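Local structure of pyridoxal kinase (Entamoeba histolytica, 4S1H) at residues V17-G22 and D218-Y222; C165-E170 and L190-K194; F84-V90 and E125-M130; M1-V5 and I31-F35. The protein is a pyridoxal kinase of the ribokinase-like superfamily that probably transfers phosphate from ATP to pyridoxal, yielding pyridoxal 5'-phosphate. One frame throughout, in Å; residues are numbered along the deposited sequence.

Contact 1: residues V17-G22 and D218-Y222; sequences VGNRCG and DTLTY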
loop_
_atom_site.group_PDB
_atom_site.type_symbol
_atom_site.label_atom_id
_atom_site.label_comp_id
_atom_site.label_asym_id
_atom_site.label_seq_id
_atom_site.Cartn_x
_atom_site.Cartn_y
_atom_site.Cartn_z
ATOM N N VAL A 17 0.835 8.891 -4.238
ATOM C CA VAL A 17 0.490 8.831 -5.677
ATOM C C VAL A 17 0.205 7.389 -6.052
ATOM O O VAL A 17 0.499 6.469 -5.267
ATOM C CB VAL A 17 1.601 9.408 -6.597
ATOM C CG1 VAL A 17 1.853 10.876 -6.289
ATOM C CG2 VAL A 17 2.887 8.611 -6.492
ATOM N N GLY A 18 -0.374 7.206 -7.246
ATOM C CA GLY A 18 -0.538 5.935 -7.877
ATOM C C GLY A 18 -1.138 4.855 -7.007
ATOM O O GLY A 18 -2.153 5.059 -6.307
ATOM N N ASN A 19 -0.485 3.700 -7.018
ATOM C CA ASN A 19 -0.985 2.578 -6.219
ATOM C C ASN A 19 -0.984 2.797 -4.700
ATOM O O ASN A 19 -1.732 2.129 -4.008
ATOM C CB ASN A 19 -0.281 1.254 -6.562
ATOM C CG ASN A 19 -1.108 0.358 -7.443
ATOM O OD1 ASN A 19 -2.306 0.569 -7.627
ATOM N ND2 ASN A 19 -0.484 -0.659 -7.982
ATOM N N ARG A 20 -0.198 3.731 -4.189
ATOM C CA ARG A 20 -0.276 4.092 -2.781
ATOM C C ARG A 20 -1.625 4.743 -2.443
ATOM O O ARG A 20 -2.254 4.391 -1.445
ATOM C CB ARG A 20 0.919 4.927 -2.372
ATOM C CG ARG A 20 1.065 5.181 -0.917
ATOM C CD ARG A 20 1.549 3.982 -0.086
ATOM N NE ARG A 20 1.360 4.461 1.291
ATOM C CZ ARG A 20 0.453 4.058 2.183
ATOM N NH1 ARG A 20 -0.379 3.038 1.945
ATOM N NH2 ARG A 20 0.365 4.718 3.321
ATOM N N CYS A 21 -2.075 5.691 -3.271
ATOM C CA CYS A 21 -3.471 6.189 -3.205
ATOM C C CYS A 21 -4.475 5.057 -3.307
ATOM O O CYS A 21 -5.442 5.009 -2.560
ATOM C CB CYS A 21 -3.752 7.209 -4.308
ATOM S SG CYS A 21 -2.787 8.694 -4.110
ATOM N N GLY A 22 -4.246 4.142 -4.247
ATOM C CA GLY A 22 -5.125 3.025 -4.463
ATOM C C GLY A 22 -5.234 2.150 -3.242
ATOM O O GLY A 22 -6.331 1.760 -2.859
ATOM N N ASP A 218 -5.097 10.523 -9.302
ATOM C CA ASP A 218 -5.072 9.146 -8.812
ATOM C C ASP A 218 -6.160 8.925 -7.749
ATOM O O ASP A 218 -6.870 7.916 -7.769
ATOM C CB ASP A 218 -3.668 8.818 -8.242
ATOM C CG ASP A 218 -2.542 9.050 -9.272
ATOM O OD1 ASP A 218 -2.834 8.993 -10.505
ATOM O OD2 ASP A 218 -1.372 9.297 -8.851
ATOM N N THR A 219 -6.261 9.855 -6.818
ATOM C CA THR A 219 -7.254 9.796 -5.749
ATOM C C THR A 219 -8.654 9.778 -6.355
ATOM O O THR A 219 -9.469 8.939 -6.007
ATOM C CB THR A 219 -7.045 10.958 -4.783
ATOM O OG1 THR A 219 -5.752 10.827 -4.180
ATOM C CG2 THR A 219 -8.127 11.023 -3.733
ATOM N N LEU A 220 -8.920 10.660 -7.314
ATOM C CA LEU A 220 -10.208 10.622 -8.021
ATOM C C LEU A 220 -10.520 9.239 -8.614
ATOM O O LEU A 220 -11.636 8.715 -8.445
ATOM C CB LEU A 220 -10.285 11.686 -9.148
ATOM C CG LEU A 220 -11.532 11.670 -10.073
ATOM C CD1 LEU A 220 -12.820 11.813 -9.287
ATOM C CD2 LEU A 220 -11.406 12.742 -11.128
ATOM N N THR A 221 -9.546 8.671 -9.318
ATOM C CA THR A 221 -9.688 7.398 -9.977
ATOM C C THR A 221 -10.139 6.325 -8.970
ATOM O O THR A 221 -11.096 5.591 -9.258
ATOM C CB THR A 221 -8.356 6.979 -10.598
ATOM O OG1 THR A 221 -8.066 7.808 -11.726
ATOM C CG2 THR A 221 -8.352 5.518 -11.034
ATOM N N TYR A 222 -9.476 6.228 -7.821
ATOM C CA TYR A 222 -9.815 5.133 -6.880
ATOM C C TYR A 222 -11.097 5.367 -6.088
ATOM O O TYR A 222 -11.817 4.422 -5.809
ATOM C CB TYR A 222 -8.638 4.801 -5.961
ATOM C CG TYR A 222 -7.520 4.195 -6.765
ATOM C CD1 TYR A 222 -7.605 2.874 -7.246
ATOM C CD2 TYR A 222 -6.397 4.926 -7.076
ATOM C CE1 TYR A 222 -6.580 2.323 -8.024
ATOM C CE2 TYR A 222 -5.378 4.382 -7.853
ATOM C CZ TYR A 222 -5.487 3.096 -8.322
ATOM O OH TYR A 222 -4.492 2.542 -9.082
#

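Contact 2: residues C165-E170 and L190-K194; sequences CHILHE and LCSFK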
loop_
_atom_site.group_PDB
_atom_site.type_symbol
_atom_site.label_atom_id
_atom_site.label_comp_id
_atom_site.label_asym_id
_atom_site.label_seq_id
_atom_site.Cartn_x
_atom_site.Cartn_y
_atom_site.Cartn_z
ATOM N N CYS A 165 -12.581 13.829 -27.796
ATOM C CA CYS A 165 -13.287 12.614 -27.311
ATOM C C CYS A 165 -13.864 11.844 -28.490
ATOM O O CYS A 165 -13.853 10.618 -28.497
ATOM C CB CYS A 165 -14.411 12.958 -26.337
ATOM S SG CYS A 165 -13.816 13.410 -24.689
ATOM N N HIS A 166 -14.382 12.558 -29.477
ATOM C CA HIS A 166 -14.902 11.886 -30.667
ATOM C C HIS A 166 -13.893 10.883 -31.251
ATOM O O HIS A 166 -14.237 9.714 -31.539
ATOM C CB HIS A 166 -15.324 12.924 -31.692
ATOM C CG HIS A 166 -15.795 12.335 -32.984
ATOM N ND1 HIS A 166 -17.027 11.721 -33.101
ATOM C CD2 HIS A 166 -15.168 12.168 -34.172
ATOM C CE1 HIS A 166 -17.172 11.267 -34.334
ATOM N NE2 HIS A 166 -16.059 11.524 -35.005
ATOM N N ILE A 167 -12.644 11.330 -31.381
ATOM C CA ILE A 167 -11.604 10.543 -32.021
ATOM C C ILE A 167 -11.471 9.210 -31.262
ATOM O O ILE A 167 -11.423 8.128 -31.854
ATOM C CB ILE A 167 -10.237 11.273 -31.988
ATOM C CG1 ILE A 167 -10.254 12.564 -32.847
ATOM C CG2 ILE A 167 -9.110 10.357 -32.420
ATOM C CD1 ILE A 167 -10.458 12.359 -34.329
ATOM N N LEU A 168 -11.496 9.301 -29.947
ATOM C CA LEU A 168 -11.338 8.101 -29.123
ATOM C C LEU A 168 -12.573 7.220 -29.092
ATOM O O LEU A 168 -12.446 5.993 -29.089
ATOM C CB LEU A 168 -10.917 8.491 -27.710
ATOM C CG LEU A 168 -9.595 9.231 -27.647
ATOM C CD1 LEU A 168 -9.248 9.399 -26.165
ATOM C CD2 LEU A 168 -8.447 8.552 -28.389
ATOM N N HIS A 169 -13.751 7.821 -29.019
ATOM C CA HIS A 169 -14.998 7.077 -29.152
ATOM C C HIS A 169 -15.087 6.324 -30.490
ATOM O O HIS A 169 -15.564 5.203 -30.522
ATOM C CB HIS A 169 -16.220 7.957 -29.038
ATOM C CG HIS A 169 -16.439 8.568 -27.690
ATOM N ND1 HIS A 169 -16.366 7.858 -26.516
ATOM C CD2 HIS A 169 -16.801 9.830 -27.346
ATOM C CE1 HIS A 169 -16.643 8.663 -25.502
ATOM N NE2 HIS A 169 -16.931 9.862 -25.989
ATOM N N GLU A 170 -14.617 6.936 -31.581
ATOM C CA GLU A 170 -14.587 6.255 -32.896
ATOM C C GLU A 170 -13.679 5.010 -32.885
ATOM O O GLU A 170 -13.910 4.099 -33.655
ATOM C CB GLU A 170 -14.156 7.215 -33.988
ATOM C CG GLU A 170 -15.230 8.234 -34.303
ATOM C CD GLU A 170 -16.366 7.668 -35.140
ATOM O OE1 GLU A 170 -16.238 7.655 -36.389
ATOM O OE2 GLU A 170 -17.403 7.268 -34.547
ATOM N N LEU A 190 -15.605 16.911 -17.861
ATOM C CA LEU A 190 -16.511 16.481 -18.918
ATOM C C LEU A 190 -16.636 14.957 -18.890
ATOM O O LEU A 190 -15.614 14.239 -18.774
ATOM C CB LEU A 190 -15.993 16.947 -20.273
ATOM C CG LEU A 190 -16.630 16.301 -21.512
ATOM C CD1 LEU A 190 -18.056 16.788 -21.725
ATOM C CD2 LEU A 190 -15.746 16.598 -22.706
ATOM N N CYS A 191 -17.864 14.439 -18.894
ATOM C CA CYS A 191 -18.100 13.001 -19.053
ATOM C C CYS A 191 -18.781 12.802 -20.389
ATOM O O CYS A 191 -19.883 13.325 -20.602
ATOM C CB CYS A 191 -18.984 12.462 -17.964
ATOM S SG CYS A 191 -18.920 10.664 -17.881
ATOM N N SER A 192 -18.107 12.079 -21.282
ATOM C CA SER A 192 -18.529 11.945 -22.668
ATOM C C SER A 192 -18.739 10.456 -22.945
ATOM O O SER A 192 -17.874 9.641 -22.648
ATOM C CB SER A 192 -17.439 12.466 -23.583
ATOM O OG SER A 192 -17.732 12.277 -24.968
ATOM N N PHE A 193 -19.855 10.140 -23.610
ATOM C CA PHE A 193 -20.244 8.773 -23.940
ATOM C C PHE A 193 -20.232 8.554 -25.446
ATOM O O PHE A 193 -20.704 9.415 -26.240
ATOM C CB PHE A 193 -21.626 8.441 -23.396
ATOM C CG PHE A 193 -21.720 8.502 -21.920
ATOM C CD1 PHE A 193 -21.981 9.695 -21.278
ATOM C CD2 PHE A 193 -21.538 7.346 -21.158
ATOM C CE1 PHE A 193 -22.074 9.768 -19.913
ATOM C CE2 PHE A 193 -21.625 7.411 -19.775
ATOM C CZ PHE A 193 -21.878 8.616 -19.145
ATOM N N LYS A 194 -19.701 7.413 -25.869
ATOM C CA LYS A 194 -19.822 6.968 -27.271
ATOM C C LYS A 194 -21.288 6.802 -27.658
ATOM O O LYS A 194 -21.709 7.205 -28.761
ATOM C CB LYS A 194 -19.066 5.648 -27.478
ATOM C CG LYS A 194 -19.164 5.035 -28.871
ATOM C CD LYS A 194 -18.332 3.770 -28.983
ATOM C CE LYS A 194 -18.529 3.080 -30.317
ATOM N NZ LYS A 194 -17.938 3.844 -31.451
#

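Contact 3: residues F84-V90 and E125-M130; sequences FPSSDLV and EVQDSM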
loop_
_atom_site.group_PDB
_atom_site.type_symbol
_atom_site.label_atom_id
_atom_site.label_comp_id
_atom_site.label_asym_id
_atom_site.label_seq_id
_atom_site.Cartn_x
_atom_site.Cartn_y
_atom_site.Cartn_z
ATOM N N PHE A 84 2.989 4.094 -15.953
ATOM C CA PHE A 84 4.032 3.183 -16.396
ATOM C C PHE A 84 5.306 3.965 -16.722
ATOM O O PHE A 84 5.247 4.999 -17.396
ATOM C CB PHE A 84 3.597 2.419 -17.628
ATOM C CG PHE A 84 2.428 1.529 -17.412
ATOM C CD1 PHE A 84 2.596 0.207 -17.049
ATOM C CD2 PHE A 84 1.140 1.993 -17.679
ATOM C CE1 PHE A 84 1.501 -0.610 -16.889
ATOM C CE2 PHE A 84 0.042 1.165 -17.551
ATOM C CZ PHE A 84 0.220 -0.141 -17.150
ATOM N N PRO A 85 6.461 3.487 -16.269
ATOM C CA PRO A 85 7.718 4.185 -16.557
ATOM C C PRO A 85 8.275 3.892 -17.953
ATOM O O PRO A 85 9.116 4.658 -18.438
ATOM C CB PRO A 85 8.668 3.665 -15.454
ATOM C CG PRO A 85 8.178 2.309 -15.159
ATOM C CD PRO A 85 6.685 2.380 -15.308
ATOM N N SER A 86 7.796 2.828 -18.599
ATOM C CA SER A 86 8.351 2.351 -19.855
ATOM C C SER A 86 7.307 1.611 -20.667
ATOM O O SER A 86 6.390 1.011 -20.096
ATOM C CB SER A 86 9.561 1.435 -19.592
ATOM O OG SER A 86 9.244 0.393 -18.670
ATOM N N SER A 87 7.434 1.676 -21.993
ATOM C CA SER A 87 6.451 1.078 -22.891
ATOM C C SER A 87 6.416 -0.458 -22.820
ATOM O O SER A 87 5.372 -1.051 -23.067
ATOM C CB SER A 87 6.676 1.511 -24.332
ATOM O OG SER A 87 7.987 1.211 -24.724
ATOM N N ASP A 88 7.530 -1.099 -22.529
ATOM C CA ASP A 88 7.519 -2.574 -22.438
ATOM C C ASP A 88 6.469 -3.099 -21.467
ATOM O O ASP A 88 5.797 -4.099 -21.742
ATOM C CB ASP A 88 8.925 -3.148 -22.169
ATOM C CG ASP A 88 9.603 -2.576 -20.913
ATOM O OD1 ASP A 88 9.017 -1.727 -20.203
ATOM O OD2 ASP A 88 10.775 -2.964 -20.655
ATOM N N LEU A 89 6.319 -2.403 -20.340
ATOM C CA LEU A 89 5.353 -2.805 -19.303
ATOM C C LEU A 89 3.937 -2.549 -19.824
ATOM O O LEU A 89 3.015 -3.275 -19.475
ATOM C CB LEU A 89 5.576 -2.059 -17.985
ATOM C CG LEU A 89 6.944 -2.221 -17.302
ATOM C CD1 LEU A 89 7.028 -1.251 -16.132
ATOM C CD2 LEU A 89 7.162 -3.652 -16.880
ATOM N N VAL A 90 3.752 -1.532 -20.659
ATOM C CA VAL A 90 2.441 -1.258 -21.188
ATOM C C VAL A 90 2.012 -2.374 -22.138
ATOM O O VAL A 90 0.875 -2.831 -22.065
ATOM C CB VAL A 90 2.379 0.115 -21.909
ATOM C CG1 VAL A 90 0.995 0.368 -22.511
ATOM C CG2 VAL A 90 2.740 1.245 -20.945
ATOM N N GLU A 125 7.957 7.278 -25.748
ATOM C CA GLU A 125 7.645 5.891 -26.073
ATOM C C GLU A 125 6.344 5.453 -25.379
ATOM O O GLU A 125 5.549 4.716 -25.972
ATOM C CB GLU A 125 8.811 4.950 -25.713
ATOM C CG GLU A 125 9.151 4.835 -24.228
ATOM C CD GLU A 125 10.145 3.732 -23.925
ATOM O OE1 GLU A 125 11.106 3.533 -24.704
ATOM O OE2 GLU A 125 9.957 3.066 -22.885
ATOM N N VAL A 126 6.144 5.908 -24.133
ATOM C CA VAL A 126 4.983 5.523 -23.315
ATOM C C VAL A 126 3.691 6.012 -23.937
ATOM O O VAL A 126 2.726 5.259 -23.983
ATOM C CB VAL A 126 5.085 6.003 -21.824
ATOM C CG1 VAL A 126 3.770 5.833 -21.081
ATOM C CG2 VAL A 126 6.174 5.244 -21.094
ATOM N N GLN A 127 3.692 7.244 -24.475
ATOM C CA GLN A 127 2.488 7.801 -25.099
ATOM C C GLN A 127 1.907 6.894 -26.167
ATOM O O GLN A 127 0.715 6.625 -26.154
ATOM C CB GLN A 127 2.682 9.207 -25.697
ATOM C CG GLN A 127 3.151 10.262 -24.712
ATOM C CD GLN A 127 3.349 11.607 -25.392
ATOM O OE1 GLN A 127 2.454 12.095 -26.070
ATOM N NE2 GLN A 127 4.513 12.211 -25.206
ATOM N N ASP A 128 2.739 6.444 -27.106
ATOM C CA ASP A 128 2.251 5.609 -28.189
ATOM C C ASP A 128 1.697 4.275 -27.702
ATOM O O ASP A 128 0.670 3.802 -28.196
ATOM C CB ASP A 128 3.344 5.388 -29.242
ATOM C CG ASP A 128 3.728 6.670 -29.946
ATOM O OD1 ASP A 128 2.883 7.592 -30.039
ATOM O OD2 ASP A 128 4.886 6.750 -30.380
ATOM N N SER A 129 2.350 3.676 -26.701
ATOM C CA SER A 129 1.866 2.421 -26.155
ATOM C C SER A 129 0.549 2.638 -25.406
ATOM O O SER A 129 -0.339 1.799 -25.469
ATOM C CB SER A 129 2.934 1.745 -25.271
ATOM O OG SER A 129 3.172 2.448 -24.072
ATOM N N MET A 130 0.418 3.758 -24.702
ATOM C CA MET A 130 -0.854 4.107 -24.049
ATOM C C MET A 130 -2.006 4.283 -25.045
ATOM O O MET A 130 -3.144 3.978 -24.716
ATOM C CB MET A 130 -0.697 5.378 -23.224
ATOM C CG MET A 130 -1.845 5.702 -22.280
ATOM S SD MET A 130 -2.210 4.453 -21.012
ATOM C CE MET A 130 -0.588 3.727 -20.687
HETATM O O HOH W 1 10.338 0.035 -22.842
#

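Contact 4: residues M1-V5 and I31-F35; sequences MTNKV and IQSIF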
loop_
_atom_site.group_PDB
_atom_site.type_symbol
_atom_site.label_atom_id
_atom_site.label_comp_id
_atom_site.label_asym_id
_atom_site.label_seq_id
_atom_site.Cartn_x
_atom_site.Cartn_y
_atom_site.Cartn_z
ATOM N N MET A 1 -12.617 -15.058 0.774
ATOM C CA MET A 1 -11.630 -13.978 0.446
ATOM C C MET A 1 -11.106 -14.116 -0.982
ATOM O O MET A 1 -10.210 -14.922 -1.247
ATOM C CB MET A 1 -10.426 -14.019 1.392
ATOM C CG MET A 1 -10.664 -13.524 2.806
ATOM S SD MET A 1 -9.146 -13.754 3.771
ATOM C CE MET A 1 -8.081 -12.494 3.059
ATOM N N THR A 2 -11.655 -13.325 -1.892
ATOM C CA THR A 2 -11.194 -13.297 -3.281
ATOM C C THR A 2 -10.803 -11.876 -3.682
ATOM O O THR A 2 -11.451 -10.911 -3.283
ATOM C CB THR A 2 -12.288 -13.790 -4.225
ATOM O OG1 THR A 2 -13.427 -12.953 -4.098
ATOM C CG2 THR A 2 -12.692 -15.247 -3.848
ATOM N N ASN A 3 -9.753 -11.776 -4.480
ATOM C CA ASN A 3 -9.335 -10.497 -5.024
ATOM C C ASN A 3 -10.322 -10.066 -6.093
ATOM O O ASN A 3 -10.549 -10.803 -7.035
ATOM C CB ASN A 3 -7.936 -10.632 -5.615
ATOM C CG ASN A 3 -6.898 -10.920 -4.552
ATOM O OD1 ASN A 3 -6.865 -10.237 -3.535
ATOM N ND2 ASN A 3 -6.056 -11.912 -4.781
ATOM N N LYS A 4 -10.902 -8.882 -5.912
ATOM C CA LYS A 4 -11.908 -8.354 -6.843
ATOM C C LYS A 4 -11.292 -7.373 -7.833
ATOM O O LYS A 4 -11.838 -7.201 -8.951
ATOM C CB LYS A 4 -13.027 -7.709 -6.041
ATOM C CG LYS A 4 -14.186 -7.202 -6.893
ATOM C CD LYS A 4 -15.357 -6.707 -6.058
ATOM C CE LYS A 4 -16.119 -7.840 -5.396
ATOM N NZ LYS A 4 -17.414 -7.338 -4.862
ATOM N N VAL A 5 -10.218 -6.682 -7.431
ATOM C CA VAL A 5 -9.578 -5.669 -8.245
ATOM C C VAL A 5 -8.117 -5.998 -8.480
ATOM O O VAL A 5 -7.443 -6.471 -7.574
ATOM C CB VAL A 5 -9.644 -4.259 -7.573
ATOM C CG1 VAL A 5 -9.001 -3.186 -8.437
ATOM C CG2 VAL A 5 -11.093 -3.911 -7.237
ATOM N N ILE A 31 -12.350 -3.249 -0.193
ATOM C CA ILE A 31 -12.392 -3.902 -1.511
ATOM C C ILE A 31 -11.047 -4.645 -1.656
ATOM O O ILE A 31 -9.979 -4.028 -1.736
ATOM C CB ILE A 31 -12.645 -2.887 -2.637
ATOM C CG1 ILE A 31 -14.030 -2.191 -2.477
ATOM C CG2 ILE A 31 -12.531 -3.602 -3.975
ATOM C CD1 ILE A 31 -14.246 -0.979 -3.363
ATOM N N GLN A 32 -11.104 -5.974 -1.593
ATOM C CA GLN A 32 -9.884 -6.767 -1.641
ATOM C C GLN A 32 -9.263 -6.639 -3.033
ATOM O O GLN A 32 -9.927 -6.903 -4.047
ATOM C CB GLN A 32 -10.162 -8.217 -1.317
ATOM C CG GLN A 32 -8.870 -9.004 -1.240
ATOM C CD GLN A 32 -9.033 -10.393 -0.673
ATOM O OE1 GLN A 32 -9.703 -10.579 0.341
ATOM N NE2 GLN A 32 -8.406 -11.376 -1.311
ATOM N N SER A 33 -7.997 -6.217 -3.073
ATOM C CA SER A 33 -7.326 -5.846 -4.329
ATOM C C SER A 33 -5.883 -6.343 -4.388
ATOM O O SER A 33 -5.246 -6.530 -3.346
ATOM C CB SER A 33 -7.342 -4.336 -4.474
ATOM O OG SER A 33 -8.676 -3.855 -4.374
ATOM N N ILE A 34 -5.418 -6.571 -5.605
ATOM C CA ILE A 34 -4.040 -6.860 -5.908
ATOM C C ILE A 34 -3.396 -5.559 -6.393
ATOM O O ILE A 34 -3.918 -4.914 -7.304
ATOM C CB ILE A 34 -3.931 -7.932 -7.012
ATOM C CG1 ILE A 34 -4.653 -9.226 -6.618
ATOM C CG2 ILE A 34 -2.473 -8.180 -7.362
ATOM C CD1 ILE A 34 -4.812 -10.201 -7.779
ATOM N N PHE A 35 -2.256 -5.202 -5.808
ATOM C CA PHE A 35 -1.527 -3.984 -6.155
ATOM C C PHE A 35 -0.160 -4.334 -6.738
ATOM O O PHE A 35 0.817 -4.588 -5.991
ATOM C CB PHE A 35 -1.385 -3.041 -4.960
ATOM C CG PHE A 35 -2.684 -2.650 -4.330
ATOM C CD1 PHE A 35 -3.273 -3.439 -3.330
ATOM C CD2 PHE A 35 -3.353 -1.495 -4.740
ATOM C CE1 PHE A 35 -4.486 -3.065 -2.751
ATOM C CE2 PHE A 35 -4.543 -1.125 -4.124
ATOM C CZ PHE A 35 -5.129 -1.919 -3.171
HETATM O O HOH W 2 -4.913 -9.307 -1.721
#

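Contact 1: residues V17-G22 and D218-Y222
Asp218 reaches across to Gly18, where OD2 takes the backbone N-H of Gly18 in a nearly straight bond (Gly18 N to Asp218 OD2 2.8 Å, 170° at the hydrogen). The donor lies well above the carboxylate plane, 53° out of it. Glycine suits the donor position, since residue 18 turns with a positive phi that other residue types adopt less readily. Asp218 ends the G-x-G-D sequence of ribokinase-like kinases at the start of helix 216-229, and its side chain is about 6 Å from both the bound ADP and a magnesium ion. One residue on, Thr219 brings OG1 to 3.7 Å from Cys21 SG, while that hydroxyl is bonded within its own helix to Gly215 O. Tyr222 then sets one ring face over Gly22 CA, which stands above the ring centre, 3.4 Å from the centroid, a CH-pi contact possible because glycine has no side chain to hold the ring off. The ring is a knob among Gly18, Asn19, Cys21 and Gly22. Its hydroxyl and Asn19 OD1 are both bonded to Thr7 OG1 of strand 5-9. The axes of segments 18-22 and 218-222 come within 8.7 Å and cross at -41°, with Ile25 and Leu26 of helix 18-28 continuing the packing and Leu245 of helix 234-250 covering Thr219.

Contact 2: residues C165-E170 and L190-K194
NE2 of His169 and OG of Ser192 form the shortest polar bond here, 2.7 Å, and either atom could be the donor. The hydroxyl meets the imidazole at its edge, near the ring plane; OG, anti to the backbone N of Ser192 (chi1 176°), extends a CB that already points toward the helix. The other ring nitrogen, ND1, is hydrogen-bonded to Ile173 O. Gripped at both nitrogens, the imidazole has its rotation fixed, which is why a ring with two polar nitrogens suits this buried place. One ring face lies against the Phe193-Lys194 peptide, with Lys194 N 3.3 Å above the plane and set toward the rim. Helix 158-170 thus packs its last turns on strand 186-193, the second strand of an antiparallel sheet whose first strand, 175-183, carries the ADP-binding residues Thr179 and Ser180; helix segment and strand segment run 36° apart. Farther back along the helix, Cys165 supplies a small apolar filling, its SG 4.2 Å from Leu190 CD2. Lys194 runs alongside His169 in the opposite direction, its CB 3.6 Å from ND1 of that ring. Its chain stays extended until the last torsion bends (chi4 70°), bringing NZ of Lys194 to the carbonyl O of His169 at 2.9 Å, from above the carbonyl plane. An ammonium group near the helix's C-terminal end probably gains from the partial negative charge there, and Glu170 OE2, 4.6 Å from Lys194 NZ, adds an opposite charge without touching it.

Contact 3: residues F84-V90 and E125-M130
Glu125 sends its carboxylate to the opening turn of the neighbouring helix, where OE2 accepts the backbone N-H of Ser87 (Ser87 N to Glu125 OE2 3.0 Å). The bond is almost straight, but the donor stands 38° out of the carboxylate plane. What brings the acid there is its first torsion: CG lies between the backbone N and the carbonyl carbon (chi1 65°), and beyond CG the chain is extended, which carries OE2 to Ser87 N. The same oxygen also receives a water that in turn accepts the N-H of Asp88, so two amides at the start of helix 87-100 are served by one glutamate, whose charge the helix end would probably stabilise. Within the same turn, Ser86 OG donates to Asp88 OD1 at 2.6 Å. Ser129 is folded back on its own helix (chi1 69°), donating a hydrogen bond to Val126 O; with the hydroxyl so satisfied, OG can sit only 3.3 Å from the apolar CB of Val90. A small residue is apt at this close approach. CG2 of Val126 lies 3.8 Å from Phe84 O. Met130, bent at chi2 and chi3, brings its methyl across Phe84 and Val90 at about right angles to both, with CE of Met130 3.9 Å from Phe84 CD2. The two helices are the connections of successive beta-alpha-beta crossovers, 87-100 leading from strand 78-81 to 107-110 and 124-133 from 107-110 to 139-140, and their side-by-side packing is characteristic of the alpha/beta core of ribokinase-like kinases.

Contact 4: residues M1-V5 and I31-F35
Asn3 and Gln32 set their amides against each other at a steep angle, the two planes 70° apart. NE2 of Gln32 donates to OD1 of Asn3 (2.9 Å), and the bond is lopsided: it leaves in the plane of the glutamine amide yet arrives 66° out of the asparagine carbonyl plane. Gln32 achieves this by a stretched chain whose CG is anti to the backbone N (chi1 -175°), which carries the amide across to Asn3 and past Thr2. A water also donates to Asn3 OD1 and to Ser33 O, so this oxygen has two donors, while ND2 of Asn3 is bonded to Leu72 O and to Ser14 of the second subunit. An amide, donor and acceptor at once, fits such a junction. Ile34 runs across Asn3 at about a right angle, its CG1 3.5 Å from Asn3 CG. Met1 likewise crosses Gln32, its CB and CE each 3.7 Å from Gln32 OE1. Next to the amides the main chains pair in parallel fashion, Val5 bridging Ser33: Gln32 O accepts from Lys4 N and weakly from Val5 N, and Ile34 N donates to Val5 O at 2.8 Å. Val5 and Ser33 face the same side of the sheet, where Val5 CG2 touches Ile31 CG2 at 3.6 Å. Here strands 5-9 and 33-41 begin to pair, the two parallel strands of a beta-alpha-beta crossover through helix 18-28. Ile229 of helix 216-229 covers Val5, Leu26 of helix 18-28 covers Ser33, and Cys13 of the second subunit packs on Ile34.

Contact 1 is the buried one, near the chain centre and close to the nucleotide and magnesium; contacts 2, 3 and 4 are only partly buried and lie farther out. Contacts 1 and 4 touch, since Phe35 packs on Gly22 and Asn19, and they share the unit of strand 5-9, helix 18-28 and strand 33-41; helix 216-229 is one side of contact 1 and covers Val5 in contact 4. Contact 3 joins two crossover helices of the same alpha/beta sheet, whereas contact 2 belongs to the antiparallel sheet. Contact 1 combines glycine packing with an aspartate-to-backbone bond; contacts 2 to 4 mix polar side-chain pairs with side-chain-to-backbone bonds, and contact 4 alone adds strand pairing.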